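PDB 3W0K: bifunctional endomannanase/endoglucanase from Caldanaerobius polysaccharolyticus, which probably hydrolyses internal beta-linkages of mannan and cellulose-type glucan chains, as a family 5 glycoside hydrolase built on a beta/alpha barrel. Local coordinates for residues V172-G177 with S194-Q199; P200-H205 with P223-Q228; T236-Y241 with K282-G287; I256-C261 with S289-K294; F297-H302 with E320-L325. All coordinates share one frame; numbering follows the deposited sequence.

Contact 1 (V172-G177 with S194-Q199); sequences VIDGLG and SGRGYQ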
# COMPACT_ATOMS: atom_id res chain seq x y z
N VAL A 172 -1.95 -7.82 7.67
CA VAL A 172 -1.02 -6.72 7.51
C VAL A 172 -1.69 -5.45 8.03
O VAL A 172 -2.89 -5.26 7.83
CB VAL A 172 -0.67 -6.50 6.01
CG1 VAL A 172 0.36 -5.38 5.86
CG2 VAL A 172 -0.17 -7.79 5.39
N ILE A 173 -0.92 -4.62 8.73
CA ILE A 173 -1.43 -3.35 9.24
C ILE A 173 -0.51 -2.23 8.79
O ILE A 173 0.71 -2.41 8.74
CB ILE A 173 -1.58 -3.34 10.78
CG1 ILE A 173 -0.25 -3.60 11.48
CG2 ILE A 173 -2.62 -4.36 11.21
CD1 ILE A 173 -0.32 -3.40 13.00
N ASP A 174 -1.09 -1.10 8.40
CA ASP A 174 -0.33 0.06 7.92
C ASP A 174 0.07 1.00 9.04
O ASP A 174 -0.66 1.17 10.02
CB ASP A 174 -1.15 0.86 6.89
CG ASP A 174 -1.28 0.16 5.55
OD1 ASP A 174 -0.96 -1.05 5.44
OD2 ASP A 174 -1.70 0.83 4.59
N GLY A 175 1.23 1.64 8.87
CA GLY A 175 1.71 2.57 9.87
C GLY A 175 0.82 3.78 10.06
O GLY A 175 0.04 4.15 9.17
N LEU A 176 0.91 4.40 11.23
CA LEU A 176 0.11 5.59 11.52
C LEU A 176 0.65 6.79 10.76
O LEU A 176 1.71 6.72 10.14
CB LEU A 176 0.12 5.87 13.03
CG LEU A 176 -0.52 4.79 13.89
CD1 LEU A 176 -0.37 5.15 15.37
CD2 LEU A 176 -1.99 4.64 13.52
N GLY A 177 -0.09 7.90 10.81
CA GLY A 177 0.34 9.11 10.13
C GLY A 177 0.58 8.93 8.65
O GLY A 177 1.59 9.40 8.11
N SER A 194 3.34 -2.72 7.89
CA SER A 194 3.62 -2.15 6.58
C SER A 194 3.92 -0.66 6.56
O SER A 194 3.08 0.16 6.93
CB SER A 194 2.46 -2.47 5.63
OG SER A 194 2.78 -2.13 4.29
N GLY A 195 5.12 -0.34 6.08
CA GLY A 195 5.57 1.03 5.97
C GLY A 195 5.44 1.60 4.57
O GLY A 195 4.83 0.99 3.67
N ARG A 196 6.08 2.74 4.35
CA ARG A 196 6.01 3.43 3.07
C ARG A 196 7.35 3.98 2.61
O ARG A 196 8.24 4.25 3.42
CB ARG A 196 5.02 4.59 3.18
CG ARG A 196 3.56 4.17 3.33
CD ARG A 196 3.09 3.47 2.08
NE ARG A 196 1.65 3.17 2.07
CZ ARG A 196 1.12 2.04 2.52
NH1 ARG A 196 1.88 1.08 3.04
NH2 ARG A 196 -0.19 1.83 2.36
N GLY A 197 7.45 4.19 1.30
CA GLY A 197 8.65 4.74 0.69
C GLY A 197 8.30 5.96 -0.14
O GLY A 197 8.48 5.97 -1.36
N TYR A 198 7.78 6.99 0.51
CA TYR A 198 7.41 8.22 -0.17
C TYR A 198 8.16 9.44 0.36
O TYR A 198 7.92 10.55 -0.08
CB TYR A 198 5.90 8.48 -0.02
CG TYR A 198 5.01 7.53 -0.78
CD1 TYR A 198 5.20 7.27 -2.13
CD2 TYR A 198 3.91 6.93 -0.15
CE1 TYR A 198 4.33 6.46 -2.85
CE2 TYR A 198 3.03 6.12 -0.85
CZ TYR A 198 3.24 5.89 -2.20
OH TYR A 198 2.35 5.11 -2.91
N GLN A 199 9.05 9.22 1.33
CA GLN A 199 9.82 10.32 1.90
C GLN A 199 11.15 10.52 1.18
O GLN A 199 11.84 9.55 0.88
CB GLN A 199 10.06 10.10 3.39
CG GLN A 199 8.78 10.06 4.23
CD GLN A 199 7.94 11.33 4.12
OE1 GLN A 199 8.40 12.38 3.66
NE2 GLN A 199 6.69 11.24 4.57
O HOH W 1 0.40 -1.62 3.11
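Asp-174 OD2 is gripped by Arg-196 NH2 at 2.9 Å, a salt bridge whose hydrogen bond is bent and weak, and also by the backbone N of Glu-137. The carboxylate and guanidinium planes stand 76° apart, and one oxygen meets one nitrogen. Asp-174 OD1 accepts from a water at 2.8 Å; the same water accepts from Arg-196 NH1 and hydrogen-bonds to Ser-194 OG at 2.7 Å, tying all three side chains together. This cluster sits at the C-terminal ends of strands 170-174 and 192-197, neighbouring parallel strands of the (beta/alpha)8 barrel, the end at which family 5 enzymes carry their active site. Ser-194 N bonds to Ile-173 O at 2.8 Å, and Gly-175 N returns to Ser-194 O at 3.1 Å. The guanidinium is steadied by its own strand, NH1 donating to Gly-195 O, while NE pairs with Glu-137 and NH2 with Glu-258. An alanine in place of Arg-196 would probably leave Asp-174, Glu-137 and Glu-258 without a shared salt-bridge partner and the water short of one donor. Two residues before Asp-174, Val-172 CG1, anti to its backbone N, touches Ser-194 CB at 3.6 Å.

Contact 2 (P200-H205 with P223-Q228); sequences PMALTH and PDLLWQ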
# COMPACT_ATOMS: atom_id res chain seq x y z
N PRO A 200 11.52 11.78 0.90
CA PRO A 200 10.76 12.99 1.23
C PRO A 200 9.61 13.26 0.27
O PRO A 200 9.76 13.17 -0.95
CB PRO A 200 11.83 14.08 1.14
CG PRO A 200 12.71 13.58 0.03
CD PRO A 200 12.85 12.12 0.36
N MET A 201 8.45 13.62 0.82
CA MET A 201 7.27 13.91 0.01
C MET A 201 7.51 15.05 -0.98
O MET A 201 6.90 15.09 -2.04
CB MET A 201 6.08 14.25 0.91
CG MET A 201 5.52 13.09 1.71
SD MET A 201 4.63 11.90 0.68
CE MET A 201 3.03 12.67 0.57
N ALA A 202 8.42 15.96 -0.62
CA ALA A 202 8.76 17.09 -1.47
C ALA A 202 9.32 16.63 -2.81
O ALA A 202 9.28 17.36 -3.80
CB ALA A 202 9.77 17.99 -0.77
N LEU A 203 9.85 15.41 -2.84
CA LEU A 203 10.41 14.83 -4.05
C LEU A 203 9.42 13.88 -4.73
O LEU A 203 9.08 14.06 -5.89
CB LEU A 203 11.72 14.10 -3.72
CG LEU A 203 12.57 13.49 -4.85
CD1 LEU A 203 14.00 13.39 -4.39
CD2 LEU A 203 12.04 12.13 -5.26
N THR A 204 8.93 12.91 -3.97
CA THR A 204 8.01 11.90 -4.50
C THR A 204 6.63 12.39 -4.91
O THR A 204 6.03 11.85 -5.84
CB THR A 204 7.82 10.74 -3.52
OG1 THR A 204 7.09 11.21 -2.38
CG2 THR A 204 9.16 10.18 -3.07
N HIS A 205 6.12 13.39 -4.21
CA HIS A 205 4.80 13.93 -4.52
C HIS A 205 4.84 15.37 -5.02
O HIS A 205 3.88 16.13 -4.85
CB HIS A 205 3.87 13.80 -3.31
CG HIS A 205 3.34 12.41 -3.11
ND1 HIS A 205 4.15 11.34 -2.81
CD2 HIS A 205 2.07 11.93 -3.15
CE1 HIS A 205 3.41 10.25 -2.68
NE2 HIS A 205 2.14 10.58 -2.88
N PRO A 223 20.92 14.29 -3.95
CA PRO A 223 20.64 14.28 -2.51
C PRO A 223 20.68 15.65 -1.83
O PRO A 223 20.89 16.68 -2.47
CB PRO A 223 21.74 13.37 -1.97
CG PRO A 223 22.90 13.74 -2.84
CD PRO A 223 22.27 13.75 -4.21
N ASP A 224 20.47 15.62 -0.51
CA ASP A 224 20.48 16.81 0.34
C ASP A 224 19.37 17.81 0.05
O ASP A 224 19.58 19.02 0.06
CB ASP A 224 21.85 17.49 0.28
CG ASP A 224 22.99 16.59 0.76
OD1 ASP A 224 22.73 15.52 1.34
OD2 ASP A 224 24.16 16.97 0.54
N LEU A 225 18.16 17.29 -0.17
CA LEU A 225 17.00 18.13 -0.45
C LEU A 225 16.53 18.79 0.84
O LEU A 225 16.25 18.10 1.83
CB LEU A 225 15.86 17.29 -1.05
CG LEU A 225 14.52 17.99 -1.28
CD1 LEU A 225 14.67 19.14 -2.25
CD2 LEU A 225 13.51 16.98 -1.82
N LEU A 226 16.47 20.11 0.84
CA LEU A 226 16.02 20.86 2.01
C LEU A 226 14.50 20.92 1.97
O LEU A 226 13.91 21.42 1.02
CB LEU A 226 16.62 22.27 2.01
CG LEU A 226 16.52 23.15 3.27
CD1 LEU A 226 15.15 23.79 3.38
CD2 LEU A 226 16.85 22.34 4.52
N TRP A 227 13.87 20.38 3.02
CA TRP A 227 12.42 20.35 3.13
C TRP A 227 12.02 20.40 4.60
O TRP A 227 12.47 19.58 5.40
CB TRP A 227 11.87 19.08 2.47
CG TRP A 227 10.38 18.91 2.56
CD1 TRP A 227 9.43 19.84 2.25
CD2 TRP A 227 9.68 17.74 2.99
NE1 TRP A 227 8.17 19.31 2.46
CE2 TRP A 227 8.30 18.03 2.91
CE3 TRP A 227 10.09 16.47 3.43
CZ2 TRP A 227 7.32 17.09 3.26
CZ3 TRP A 227 9.11 15.54 3.78
CH2 TRP A 227 7.75 15.86 3.69
N GLN A 228 11.18 21.38 4.95
CA GLN A 228 10.71 21.56 6.32
C GLN A 228 11.87 21.80 7.29
O GLN A 228 11.85 21.34 8.43
CB GLN A 228 9.89 20.35 6.77
CG GLN A 228 8.61 20.14 5.98
CD GLN A 228 7.84 18.90 6.42
OE1 GLN A 228 8.44 17.88 6.77
NE2 GLN A 228 6.52 18.99 6.40
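Trp-227 lays its indole against the short helix 201-204, and almost every atom of it finds a partner there. Trp-227 CB lies 4.0 Å from Ala-202 CB. Trp-227 CG, set anti to the backbone N (chi1 178°), lies 3.5 Å from Ala-202 CB. This methyl stands over the five-membered ring, 12° off the normal, a CH-pi contact. Trp-227 CE3 meets Pro-200 CB at 3.7 Å, CZ3 approaches Met-201 N, and the far corner, Trp-227 CH2, reaches Met-201 CB at 3.6 Å. Gln-228 CD lies over the opposite face, so the indole is held between its own neighbour and the helix. Leu-225 adds CD2, which touches Leu-203 CB at 3.9 Å and Pro-200 CG at 4.0 Å. Pro-200, which follows a cis peptide bond, is the N-cap of the helix. The hairpin of strands 225-227 and 230-232, with a G1 beta bulge at Asp-224 and Leu-225, thus lies against helix 201-204, while Trp-273 of helix 267-284 meets Pro-200 and Leu-203.

Contact 3 (T236-Y241 with K282-G287); sequences TLREYY and KEFEWG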
# COMPACT_ATOMS: atom_id res chain seq x y z
N THR A 236 19.31 10.52 6.35
CA THR A 236 18.02 10.99 6.84
C THR A 236 16.98 9.89 6.68
O THR A 236 16.10 9.72 7.52
CB THR A 236 17.55 12.24 6.07
OG1 THR A 236 18.62 13.20 6.02
CG2 THR A 236 16.37 12.89 6.78
N LEU A 237 17.09 9.13 5.59
CA LEU A 237 16.17 8.02 5.35
C LEU A 237 16.37 6.94 6.42
O LEU A 237 15.40 6.31 6.85
CB LEU A 237 16.35 7.44 3.95
CG LEU A 237 15.75 8.27 2.81
CD1 LEU A 237 16.29 7.80 1.47
CD2 LEU A 237 14.23 8.16 2.85
N ARG A 238 17.61 6.75 6.84
CA ARG A 238 17.90 5.76 7.88
C ARG A 238 17.25 6.21 9.19
O ARG A 238 16.71 5.39 9.93
CB ARG A 238 19.42 5.60 8.08
CG ARG A 238 20.14 4.93 6.93
CD ARG A 238 21.62 4.76 7.24
NE ARG A 238 22.35 4.11 6.15
CZ ARG A 238 22.42 2.80 5.97
NH1 ARG A 238 21.80 1.97 6.80
NH2 ARG A 238 23.12 2.31 4.96
N GLU A 239 17.31 7.51 9.47
CA GLU A 239 16.70 8.06 10.68
C GLU A 239 15.19 7.84 10.62
O GLU A 239 14.58 7.44 11.60
CB GLU A 239 16.99 9.56 10.80
CG GLU A 239 18.45 9.89 11.11
CD GLU A 239 18.68 11.39 11.27
OE1 GLU A 239 17.87 12.05 11.96
OE2 GLU A 239 19.67 11.90 10.70
N TYR A 240 14.62 8.08 9.44
CA TYR A 240 13.19 7.92 9.20
C TYR A 240 12.75 6.47 9.40
O TYR A 240 11.66 6.21 9.93
CB TYR A 240 12.86 8.39 7.78
CG TYR A 240 11.48 8.01 7.30
CD1 TYR A 240 10.34 8.63 7.82
CD2 TYR A 240 11.31 7.04 6.32
CE1 TYR A 240 9.07 8.27 7.38
CE2 TYR A 240 10.05 6.68 5.88
CZ TYR A 240 8.93 7.29 6.41
OH TYR A 240 7.69 6.92 5.96
N TYR A 241 13.59 5.53 8.99
CA TYR A 241 13.27 4.11 9.12
C TYR A 241 13.72 3.46 10.42
O TYR A 241 13.34 2.32 10.70
CB TYR A 241 13.82 3.33 7.93
CG TYR A 241 13.05 3.53 6.65
CD1 TYR A 241 11.67 3.28 6.60
CD2 TYR A 241 13.68 3.97 5.48
CE1 TYR A 241 10.95 3.47 5.42
CE2 TYR A 241 12.97 4.16 4.30
CZ TYR A 241 11.60 3.91 4.28
OH TYR A 241 10.89 4.14 3.12
N LYS A 282 17.26 -3.34 0.42
CA LYS A 282 18.09 -4.52 0.21
C LYS A 282 18.90 -4.82 1.47
O LYS A 282 18.97 -5.97 1.92
CB LYS A 282 19.04 -4.32 -0.98
CG LYS A 282 19.81 -5.58 -1.35
CD LYS A 282 20.71 -5.35 -2.54
CE LYS A 282 21.37 -6.65 -2.98
NZ LYS A 282 22.25 -6.45 -4.16
N GLU A 283 19.48 -3.77 2.05
CA GLU A 283 20.27 -3.91 3.27
C GLU A 283 19.42 -4.41 4.43
O GLU A 283 19.85 -5.27 5.20
CB GLU A 283 20.90 -2.56 3.64
CG GLU A 283 21.73 -2.58 4.91
CD GLU A 283 22.26 -1.22 5.30
OE1 GLU A 283 22.60 -0.42 4.41
OE2 GLU A 283 22.35 -0.95 6.52
N PHE A 284 18.21 -3.87 4.54
CA PHE A 284 17.27 -4.24 5.60
C PHE A 284 16.59 -5.58 5.32
O PHE A 284 15.97 -6.17 6.21
CB PHE A 284 16.18 -3.18 5.75
CG PHE A 284 16.68 -1.81 6.14
CD1 PHE A 284 17.96 -1.62 6.64
CD2 PHE A 284 15.84 -0.70 6.01
CE1 PHE A 284 18.40 -0.35 7.02
CE2 PHE A 284 16.27 0.57 6.38
CZ PHE A 284 17.55 0.74 6.88
N GLU A 285 16.70 -6.04 4.07
CA GLU A 285 16.07 -7.27 3.61
C GLU A 285 14.55 -7.13 3.66
O GLU A 285 13.83 -8.02 4.12
CB GLU A 285 16.55 -8.48 4.43
CG GLU A 285 18.02 -8.81 4.21
CD GLU A 285 18.45 -10.12 4.87
OE1 GLU A 285 17.58 -10.91 5.28
OE2 GLU A 285 19.67 -10.35 4.97
N TRP A 286 14.08 -5.99 3.18
CA TRP A 286 12.65 -5.69 3.14
C TRP A 286 12.08 -5.86 1.74
O TRP A 286 12.71 -5.49 0.75
CB TRP A 286 12.39 -4.24 3.53
CG TRP A 286 12.59 -3.88 4.96
CD1 TRP A 286 12.91 -4.72 5.99
CD2 TRP A 286 12.46 -2.58 5.53
NE1 TRP A 286 12.99 -4.01 7.17
CE2 TRP A 286 12.72 -2.69 6.91
CE3 TRP A 286 12.15 -1.31 5.00
CZ2 TRP A 286 12.67 -1.59 7.78
CZ3 TRP A 286 12.10 -0.22 5.86
CH2 TRP A 286 12.36 -0.37 7.24
N GLY A 287 10.87 -6.40 1.68
CA GLY A 287 10.18 -6.54 0.42
C GLY A 287 9.54 -5.19 0.14
O GLY A 287 9.37 -4.38 1.06
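Tyr-241 presents one ring face to the edge of Trp-286, whose CZ3 lies 3.6 Å from Tyr-241 CD1, displaced from the ring centre toward its rim. The planes are 87° apart and the centroids of the tyrosine ring and the six-membered indole ring 5.3 Å apart, a clear T-shaped stack. Tyr-240 CD2 covers the other face of Tyr-241, so the phenol is held flat between the two. Its hydroxyl is hydrogen-bonded to Arg-196 O and to Tyr-281 OH, and the indole NE1 is bonded to Gln-248, which fixes both ring systems at their polar ends. Phe-284 packs against both: its CE2 touches Tyr-241 CB at 4.0 Å, and CD2 lies over a face of Trp-286. These residues join helix 234-249 to the end of helix 267-284, consecutive outer helices of the (beta/alpha)8 barrel. The second helix stops in a Schellman motif with Glu-285, at positive phi, as the C-prime residue. Nearer the surface, Arg-238 runs extended from CG to NE and grips Glu-283 end-on. In this salt bridge Arg-238 NH2 reaches Glu-283 OE1 at 2.8 Å on its syn lone pair, and Arg-238 NH1 reaches Glu-283 OE2 at 3.0 Å from the syn side, 33° out of the carboxylate plane. Both oxygens lie near the guanidinium plane, and the two side chains cross at about a right angle.

Contact 4 (I256-C261 with S289-K294); sequences IGEFGC and SLWNFK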
# COMPACT_ATOMS: atom_id res chain seq x y z
N ILE A 256 7.27 -2.93 2.78
CA ILE A 256 6.94 -1.62 2.22
C ILE A 256 5.77 -1.82 1.25
O ILE A 256 5.96 -2.20 0.09
CB ILE A 256 8.15 -0.98 1.51
CG1 ILE A 256 9.31 -0.78 2.50
CG2 ILE A 256 7.76 0.35 0.87
CD1 ILE A 256 9.00 0.19 3.64
N GLY A 257 4.56 -1.57 1.76
CA GLY A 257 3.34 -1.75 0.97
C GLY A 257 3.18 -0.86 -0.24
O GLY A 257 2.50 -1.24 -1.20
N GLU A 258 3.74 0.34 -0.16
CA GLU A 258 3.71 1.30 -1.26
C GLU A 258 4.95 2.16 -1.21
O GLU A 258 5.44 2.50 -0.14
CB GLU A 258 2.55 2.30 -1.14
CG GLU A 258 1.14 1.76 -1.13
CD GLU A 258 0.12 2.89 -0.98
OE1 GLU A 258 0.46 4.06 -1.30
OE2 GLU A 258 -1.02 2.61 -0.56
N PHE A 259 5.45 2.51 -2.39
CA PHE A 259 6.58 3.41 -2.53
C PHE A 259 6.64 3.86 -3.98
O PHE A 259 5.98 3.28 -4.85
CB PHE A 259 7.91 2.79 -2.06
CG PHE A 259 8.60 1.92 -3.08
CD1 PHE A 259 9.79 2.34 -3.67
CD2 PHE A 259 8.09 0.68 -3.42
CE1 PHE A 259 10.47 1.52 -4.57
CE2 PHE A 259 8.75 -0.15 -4.32
CZ PHE A 259 9.95 0.27 -4.90
N GLY A 260 7.37 4.93 -4.23
CA GLY A 260 7.49 5.41 -5.59
C GLY A 260 7.57 6.92 -5.69
O GLY A 260 7.54 7.63 -4.69
N CYS A 261 7.63 7.39 -6.93
CA CYS A 261 7.73 8.81 -7.21
C CYS A 261 6.76 9.21 -8.31
O CYS A 261 6.58 8.48 -9.29
CB CYS A 261 9.16 9.12 -7.65
SG CYS A 261 9.51 10.86 -7.94
N SER A 289 6.62 -2.90 -2.68
CA SER A 289 5.62 -2.88 -3.74
C SER A 289 5.43 -1.46 -4.27
O SER A 289 5.04 -0.56 -3.52
CB SER A 289 4.29 -3.42 -3.19
OG SER A 289 3.31 -3.52 -4.20
N LEU A 290 5.73 -1.26 -5.55
CA LEU A 290 5.60 0.05 -6.19
C LEU A 290 4.12 0.41 -6.31
O LEU A 290 3.28 -0.47 -6.55
CB LEU A 290 6.27 0.03 -7.57
CG LEU A 290 6.72 1.37 -8.15
CD1 LEU A 290 7.86 1.95 -7.33
CD2 LEU A 290 7.16 1.18 -9.59
N TRP A 291 3.79 1.69 -6.16
CA TRP A 291 2.39 2.12 -6.22
C TRP A 291 1.68 1.82 -7.54
O TRP A 291 0.51 1.43 -7.53
CB TRP A 291 2.25 3.60 -5.84
CG TRP A 291 0.83 4.09 -5.95
CD1 TRP A 291 0.38 5.13 -6.71
CD2 TRP A 291 -0.33 3.52 -5.33
NE1 TRP A 291 -0.99 5.24 -6.61
CE2 TRP A 291 -1.45 4.26 -5.76
CE3 TRP A 291 -0.54 2.44 -4.44
CZ2 TRP A 291 -2.75 3.97 -5.35
CZ3 TRP A 291 -1.84 2.15 -4.03
CH2 TRP A 291 -2.93 2.91 -4.49
N ASN A 292 2.36 2.01 -8.67
CA ASN A 292 1.75 1.72 -9.97
C ASN A 292 2.65 0.78 -10.77
O ASN A 292 3.85 0.67 -10.50
CB ASN A 292 1.60 2.97 -10.84
CG ASN A 292 0.56 3.96 -10.34
OD1 ASN A 292 0.68 5.15 -10.61
ND2 ASN A 292 -0.48 3.46 -9.69
N PHE A 293 2.04 0.06 -11.71
CA PHE A 293 2.77 -0.78 -12.65
C PHE A 293 2.73 0.16 -13.86
O PHE A 293 3.76 0.64 -14.32
CB PHE A 293 2.04 -2.09 -12.94
CG PHE A 293 2.67 -2.88 -14.05
CD1 PHE A 293 3.94 -3.43 -13.89
CD2 PHE A 293 2.02 -3.04 -15.27
CE1 PHE A 293 4.55 -4.11 -14.93
CE2 PHE A 293 2.63 -3.72 -16.32
CZ PHE A 293 3.90 -4.26 -16.15
N LYS A 294 1.52 0.43 -14.34
CA LYS A 294 1.30 1.39 -15.42
C LYS A 294 0.78 2.61 -14.69
O LYS A 294 0.01 2.49 -13.73
CB LYS A 294 0.26 0.88 -16.42
CG LYS A 294 0.81 -0.09 -17.44
CD LYS A 294 -0.27 -0.59 -18.38
CE LYS A 294 -1.21 -1.54 -17.67
NZ LYS A 294 -2.24 -2.07 -18.60
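Ser-289 N donates to Ile-256 O at 2.9 Å, and Trp-291 N to Phe-259 O at 3.0 Å. Between them Ser-289 O is approached by Glu-258 CA at 3.2 Å in a CA-H...O contact. These bonds join strands 254-259 and 287-290, the last two of the (beta/alpha)8 barrel, linked in the chain by helix 267-284 in a beta-alpha-beta crossover. At the C-terminal end of the pair Glu-258 runs beside Trp-291, both side chains pointing the same way. Its carboxylate is tilted 30° from the indole; OE1 lies over one face, toward the rim, with Glu-258 CD 3.6 Å from Trp-291 CE3. OE1 is bonded to Tyr-198 OH; OE2 pairs with Arg-40 and Arg-196 and also hydrogen-bonds to a Tris molecule, probably from the crystallisation liquor, consistent with a pocket here. A leucine in place of Glu-258 would probably leave Arg-40 and Arg-196 without this salt-bridge partner and Tyr-198 OH without its hydrogen-bond partner. Away from the pocket Phe-259 turns its ring toward the other strand: Leu-290 CD1 sits over one face, 3.7 Å from the centroid, as a CH-pi contact, and Ser-289 O lies at the ring edge, 3.3 Å from Phe-259 CD2.

Contact 5 (F297-H302 with E320-L325); sequences FGIVEH and ELLDLL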
# COMPACT_ATOMS: atom_id res chain seq x y z
N PHE A 297 3.28 6.60 -11.08
CA PHE A 297 4.16 5.98 -10.09
C PHE A 297 4.64 4.60 -10.55
O PHE A 297 5.11 3.80 -9.73
CB PHE A 297 3.44 5.80 -8.75
CG PHE A 297 3.26 7.07 -7.97
CD1 PHE A 297 2.17 7.90 -8.20
CD2 PHE A 297 4.15 7.41 -6.96
CE1 PHE A 297 1.97 9.05 -7.43
CE2 PHE A 297 3.96 8.55 -6.18
CZ PHE A 297 2.87 9.38 -6.42
N GLY A 298 4.52 4.31 -11.84
CA GLY A 298 4.92 3.00 -12.34
C GLY A 298 6.21 2.91 -13.14
O GLY A 298 7.03 3.82 -13.13
N ILE A 299 6.40 1.76 -13.78
CA ILE A 299 7.59 1.53 -14.60
C ILE A 299 7.26 1.59 -16.09
O ILE A 299 8.16 1.64 -16.93
CB ILE A 299 8.27 0.17 -14.30
CG1 ILE A 299 7.33 -1.00 -14.60
CG2 ILE A 299 8.76 0.12 -12.86
CD1 ILE A 299 8.03 -2.35 -14.66
N VAL A 300 5.97 1.60 -16.43
CA VAL A 300 5.57 1.64 -17.83
C VAL A 300 5.18 3.05 -18.26
O VAL A 300 4.13 3.55 -17.86
CB VAL A 300 4.38 0.68 -18.11
CG1 VAL A 300 4.05 0.67 -19.60
CG2 VAL A 300 4.72 -0.72 -17.63
N GLU A 301 6.05 3.68 -19.04
CA GLU A 301 5.82 5.04 -19.55
C GLU A 301 5.26 5.98 -18.49
O GLU A 301 4.23 6.62 -18.70
CB GLU A 301 4.88 4.99 -20.76
CG GLU A 301 5.42 4.18 -21.93
CD GLU A 301 4.47 4.16 -23.11
OE1 GLU A 301 3.61 3.25 -23.16
OE2 GLU A 301 4.58 5.04 -23.99
N HIS A 302 5.93 6.06 -17.34
CA HIS A 302 5.45 6.92 -16.26
C HIS A 302 5.34 8.39 -16.65
O HIS A 302 4.41 9.07 -16.22
CB HIS A 302 6.30 6.73 -14.99
CG HIS A 302 7.76 6.90 -15.21
ND1 HIS A 302 8.64 5.83 -15.27
CD2 HIS A 302 8.52 8.01 -15.37
CE1 HIS A 302 9.86 6.28 -15.47
NE2 HIS A 302 9.82 7.60 -15.53
N GLU A 320 15.97 1.13 -16.62
CA GLU A 320 16.84 1.48 -15.51
C GLU A 320 16.12 1.25 -14.18
O GLU A 320 16.68 0.66 -13.25
CB GLU A 320 17.31 2.93 -15.62
CG GLU A 320 18.27 3.34 -14.51
CD GLU A 320 18.79 4.76 -14.66
OE1 GLU A 320 18.07 5.62 -15.22
OE2 GLU A 320 19.92 5.02 -14.20
N LEU A 321 14.87 1.71 -14.09
CA LEU A 321 14.09 1.54 -12.87
C LEU A 321 13.76 0.06 -12.64
O LEU A 321 13.89 -0.43 -11.51
CB LEU A 321 12.80 2.37 -12.94
CG LEU A 321 11.90 2.33 -11.70
CD1 LEU A 321 12.70 2.63 -10.44
CD2 LEU A 321 10.76 3.33 -11.88
N LEU A 322 13.36 -0.64 -13.69
CA LEU A 322 13.05 -2.07 -13.57
C LEU A 322 14.28 -2.81 -13.04
O LEU A 322 14.17 -3.64 -12.14
CB LEU A 322 12.63 -2.65 -14.92
CG LEU A 322 12.42 -4.17 -14.97
CD1 LEU A 322 11.34 -4.61 -13.99
CD2 LEU A 322 12.07 -4.60 -16.38
N ASP A 323 15.45 -2.48 -13.58
CA ASP A 323 16.69 -3.12 -13.14
C ASP A 323 16.97 -2.85 -11.66
O ASP A 323 17.42 -3.74 -10.94
CB ASP A 323 17.88 -2.66 -14.00
CG ASP A 323 17.89 -3.31 -15.38
OD1 ASP A 323 17.06 -4.21 -15.65
OD2 ASP A 323 18.73 -2.91 -16.21
N LEU A 324 16.68 -1.63 -11.21
CA LEU A 324 16.87 -1.27 -9.81
C LEU A 324 15.92 -2.08 -8.92
O LEU A 324 16.30 -2.53 -7.84
CB LEU A 324 16.63 0.22 -9.59
CG LEU A 324 17.75 1.16 -10.03
CD1 LEU A 324 17.31 2.60 -9.87
CD2 LEU A 324 19.00 0.88 -9.19
N LEU A 325 14.69 -2.27 -9.39
CA LEU A 325 13.71 -3.04 -8.63
C LEU A 325 14.14 -4.50 -8.49
O LEU A 325 13.97 -5.11 -7.44
CB LEU A 325 12.34 -2.97 -9.31
CG LEU A 325 11.66 -1.60 -9.32
CD1 LEU A 325 10.38 -1.67 -10.14
CD2 LEU A 325 11.36 -1.13 -7.90
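Ile-299 drives its branched side chain into a groove formed by Leu-321, Leu-322 and Leu-325. It belongs to the long loop after strand 287-290, the last strand of the (beta/alpha)8 barrel, and the leucines to the closing helix 319-327. With CG1 set between the backbone N and the carbonyl carbon (chi1 62°), the gamma methyl CG2 takes the place anti to the carbonyl carbon, and the two branches divide the work. Ile-299 CG2 meets Leu-325 CD1 at 3.6 Å and Leu-321 CD2 at 3.9 Å. The other branch is extended (chi2 166°), and Ile-299 CD1 ends 4.1 Å from Leu-322 CD1. Leu-321 and Leu-322 both hold CG anti to the backbone N, whereas Leu-325, one turn after Leu-321, has CG beside its N (chi1 -67°). No hydrogen bond spans the two segments, and the touching atoms are almost all methyls. Phe-30 of helix 25-33 packs on Ile-299 and Leu-322, and Phe-274 of helix 267-284 on Leu-321, so helices 25-33 and 267-284 both pack on the cluster. Beside it Gly-298 O lies 4.0 Å from Leu-321 CD2 and receives a weak bond from His-302 ND1 at 3.3 Å.

How the contacts relate
Contacts 1 and 4 lie in the barrel sheet itself, 12 Å apart between centres, on strands 170-174, 192-197, 254-259 and 287-290; Arg-196 and Tyr-198 of the first reach Glu-258 of the second, so both probably border one pocket. Contacts 2, 3 and 5 lie further out. Contact 3 packs the two outer helices around strand 254-259 and reaches contact 1 through Tyr-241 OH. Contact 2, 18 Å from contact 1, sets helix 201-204 against strand 225-227, and contact 5, 10 Å from contact 4, sets a loop against helix 319-327. Contacts 3 and 4 alternate along the chain; the other pairs come in series. Together they join strands, outer helices and loops in the second half of the barrel.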